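Local coordinates for xyloglucan-specific endo-beta-1,4-glucanase BoGH5A (Bacteroides ovatus, PDB 3ZMR), which hydrolyses internal beta-1,4-glucosidic linkages in the xyloglucan backbone with retention of configuration, releasing xyloglucan oligosaccharides, at residues D342-N348 against G397-Q403. Residues are numbered along the deposited sequence; the frame is centred on the assembly and turned at random.
With GLC (alpha-D-glucopyranose), chain L.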
loop_
_atom_site.group_PDB
_atom_site.type_symbol
_atom_site.label_atom_id
_atom_site.label_comp_id
_atom_site.label_asym_id
_atom_site.label_seq_id
_atom_site.Cartn_x
_atom_site.Cartn_y
_atom_site.Cartn_z
ATOM N N ASP A 342 5.291 -5.453 -21.845
ATOM C CA ASP A 342 5.413 -6.379 -22.971
ATOM C C ASP A 342 6.633 -7.313 -22.898
ATOM O O ASP A 342 6.661 -8.334 -23.574
ATOM C CB ASP A 342 5.265 -5.688 -24.346
ATOM C CG ASP A 342 6.328 -4.682 -24.640
ATOM O OD1 ASP A 342 7.207 -4.414 -23.792
ATOM O OD2 ASP A 342 6.307 -4.162 -25.778
ATOM N N PHE A 343 7.589 -6.966 -22.054
ATOM C CA PHE A 343 8.695 -7.846 -21.712
ATOM C C PHE A 343 8.394 -8.709 -20.468
ATOM O O PHE A 343 8.503 -9.938 -20.491
ATOM C CB PHE A 343 9.986 -7.038 -21.495
ATOM C CG PHE A 343 11.135 -7.852 -20.965
ATOM C CD1 PHE A 343 11.781 -8.788 -21.751
ATOM C CD2 PHE A 343 11.559 -7.688 -19.658
ATOM C CE1 PHE A 343 12.818 -9.530 -21.241
ATOM C CE2 PHE A 343 12.605 -8.428 -19.140
ATOM C CZ PHE A 343 13.231 -9.356 -19.928
ATOM N N THR A 344 7.971 -8.062 -19.389
ATOM C CA THR A 344 7.897 -8.752 -18.100
ATOM C C THR A 344 6.790 -9.800 -18.004
ATOM O O THR A 344 7.066 -10.937 -17.640
ATOM C CB THR A 344 7.743 -7.791 -16.925
ATOM O OG1 THR A 344 6.565 -7.002 -17.116
ATOM C CG2 THR A 344 8.998 -6.914 -16.774
ATOM N N ILE A 345 5.542 -9.402 -18.255
ATOM C CA ILE A 345 4.390 -10.229 -17.889
ATOM C C ILE A 345 3.289 -10.346 -18.957
ATOM O O ILE A 345 2.297 -11.051 -18.761
ATOM C CB ILE A 345 3.792 -9.814 -16.524
ATOM C CG1 ILE A 345 3.340 -8.377 -16.543
ATOM C CG2 ILE A 345 4.786 -10.044 -15.369
ATOM C CD1 ILE A 345 2.502 -8.038 -15.317
ATOM N N MET A 346 3.490 -9.723 -20.113
ATOM C CA MET A 346 2.510 -9.891 -21.217
ATOM C C MET A 346 2.455 -11.383 -21.574
ATOM O O MET A 346 3.507 -12.045 -21.632
ATOM C CB MET A 346 2.927 -9.096 -22.432
ATOM C CG MET A 346 2.103 -9.379 -23.690
ATOM S SD MET A 346 2.563 -8.324 -25.075
ATOM C CE MET A 346 1.676 -6.835 -24.641
ATOM N N PRO A 347 1.240 -11.935 -21.749
ATOM C CA PRO A 347 1.092 -13.350 -22.071
ATOM C C PRO A 347 1.787 -13.775 -23.365
ATOM O O PRO A 347 2.021 -12.965 -24.280
ATOM C CB PRO A 347 -0.431 -13.551 -22.174
ATOM C CG PRO A 347 -1.036 -12.460 -21.373
ATOM C CD PRO A 347 -0.067 -11.303 -21.450
ATOM N N ASN A 348 2.104 -15.070 -23.413
ATOM C CA ASN A 348 2.830 -15.658 -24.529
ATOM C C ASN A 348 2.045 -15.664 -25.829
ATOM O O ASN A 348 2.628 -15.797 -26.907
ATOM C CB ASN A 348 3.293 -17.074 -24.172
ATOM C CG ASN A 348 4.460 -17.078 -23.208
ATOM O OD1 ASN A 348 5.459 -16.417 -23.443
ATOM N ND2 ASN A 348 4.345 -17.842 -22.136
ATOM N N GLY A 397 9.410 -8.425 -11.503
ATOM C CA GLY A 397 10.077 -9.582 -12.092
ATOM C C GLY A 397 9.470 -10.021 -13.410
ATOM O O GLY A 397 8.279 -9.846 -13.657
ATOM N N PRO A 398 10.322 -10.572 -14.293
ATOM C CA PRO A 398 9.847 -11.052 -15.578
ATOM C C PRO A 398 9.494 -12.540 -15.580
ATOM O O PRO A 398 10.152 -13.361 -14.902
ATOM C CB PRO A 398 11.065 -10.816 -16.470
ATOM C CG PRO A 398 12.220 -11.089 -15.558
ATOM C CD PRO A 398 11.795 -10.669 -14.190
ATOM N N THR A 399 8.502 -12.896 -16.385
ATOM C CA THR A 399 8.240 -14.328 -16.602
ATOM C C THR A 399 9.419 -14.983 -17.335
ATOM O O THR A 399 10.284 -14.308 -17.895
ATOM C CB THR A 399 6.924 -14.544 -17.363
ATOM O OG1 THR A 399 6.552 -15.935 -17.304
ATOM C CG2 THR A 399 7.068 -14.065 -18.816
ATOM N N LEU A 400 9.438 -16.313 -17.307
ATOM C CA LEU A 400 10.424 -17.070 -18.063
ATOM C C LEU A 400 9.687 -17.850 -19.148
ATOM O O LEU A 400 8.873 -18.723 -18.879
ATOM C CB LEU A 400 11.259 -17.971 -17.149
ATOM C CG LEU A 400 12.573 -18.523 -17.718
ATOM C CD1 LEU A 400 13.484 -19.042 -16.594
ATOM C CD2 LEU A 400 12.304 -19.609 -18.771
ATOM N N ARG A 401 9.974 -17.458 -20.390
ATOM C CA ARG A 401 9.301 -17.960 -21.581
ATOM C C ARG A 401 10.009 -19.230 -22.095
ATOM O O ARG A 401 10.826 -19.202 -23.026
ATOM C CB ARG A 401 9.195 -16.844 -22.632
ATOM C CG ARG A 401 8.520 -15.589 -22.091
ATOM C CD ARG A 401 8.258 -14.559 -23.165
ATOM N NE ARG A 401 7.866 -13.284 -22.556
ATOM C CZ ARG A 401 6.618 -12.942 -22.247
ATOM N NH1 ARG A 401 5.583 -13.743 -22.485
ATOM N NH2 ARG A 401 6.422 -11.758 -21.662
ATOM N N ASP A 402 9.687 -20.330 -21.426
ATOM C CA ASP A 402 10.400 -21.598 -21.577
ATOM C C ASP A 402 10.101 -22.342 -22.867
ATOM O O ASP A 402 10.738 -23.353 -23.144
ATOM C CB ASP A 402 10.218 -22.524 -20.352
ATOM C CG ASP A 402 8.813 -23.096 -20.219
ATOM O OD1 ASP A 402 7.827 -22.482 -20.647
ATOM O OD2 ASP A 402 8.671 -24.153 -19.569
ATOM N N GLN A 403 9.172 -21.810 -23.639
ATOM C CA GLN A 403 8.861 -22.329 -24.971
ATOM C C GLN A 403 9.807 -21.886 -26.045
ATOM O O GLN A 403 9.806 -22.467 -27.150
ATOM C CB GLN A 403 7.421 -21.979 -25.383
ATOM C CG GLN A 403 7.209 -20.573 -25.962
ATOM C CD GLN A 403 7.084 -19.470 -24.900
ATOM O OE1 GLN A 403 7.367 -19.676 -23.710
ATOM N NE2 GLN A 403 6.679 -18.297 -25.338
HETATM C C1 GLC L . 0.344 -8.074 -9.646
HETATM C C2 GLC L . -0.627 -8.908 -8.820
HETATM C C3 GLC L . -0.307 -10.401 -8.899
HETATM C C4 GLC L . -0.242 -10.772 -10.384
HETATM C C5 GLC L . 0.653 -9.789 -11.153
HETATM C C6 GLC L . 0.790 -10.100 -12.640
HETATM O O2 GLC L . -0.626 -8.423 -7.503
HETATM O O3 GLC L . -1.246 -11.193 -8.136
HETATM O O4 GLC L . 0.304 -12.061 -10.433
HETATM O O5 GLC L . 0.191 -8.467 -10.984
HETATM O O6 GLC L . 1.917 -10.944 -12.780
HETATM O O HOH W 1 10.202 -11.729 -22.335
HETATM O O HOH W 2 10.090 -12.002 -19.528
HETATM O O HOH W 3 5.789 -17.595 -19.430
HETATM O O HOH W 4 6.394 -19.872 -20.916
#
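Thr399 N donates a nearly straight 2.7 Å hydrogen bond to Thr344 O, where the end of helix 341-344 meets the loop that follows strand 391-396. Segment 342-348 follows strand six and 397-403 follows strand seven of the (beta/alpha)8 barrel. Arg401 makes four of the six hydrogen bonds across the contact. Its side chain runs extended from CG to NE and sets Phe343 O, Met346 O and Asn348 OD1 at the edge of the guanidinium. Arg401 NH1 and NH2 both grip Met346 O, at 2.8 and 2.9 Å. NH2 also bonds Phe343 O, lying above that carbonyl plane, while NE donates to a water close to the same oxygen. Thr399 CG2 covers one face of the Arg401 guanidinium, 3.6 Å above its plane. A methionine here would probably leave Met346 O, Phe343 O and Asn348 OD1 without their guanidinium donors. Beside Phe343, whose ring also meets Trp356 and Tyr419, Pro398 CB packs 3.9 Å from Phe343 CE2. Ile345 CD1 reaches the sugar site instead, 3.8 Å from C6 of the bound alpha-D-glucopyranose. At the outer end Asn348 OD1 takes a weak bond from Gln403 NE2 and a firmer one from Arg401 NH1 at 2.8 Å, with amide and guanidinium planes 85° apart.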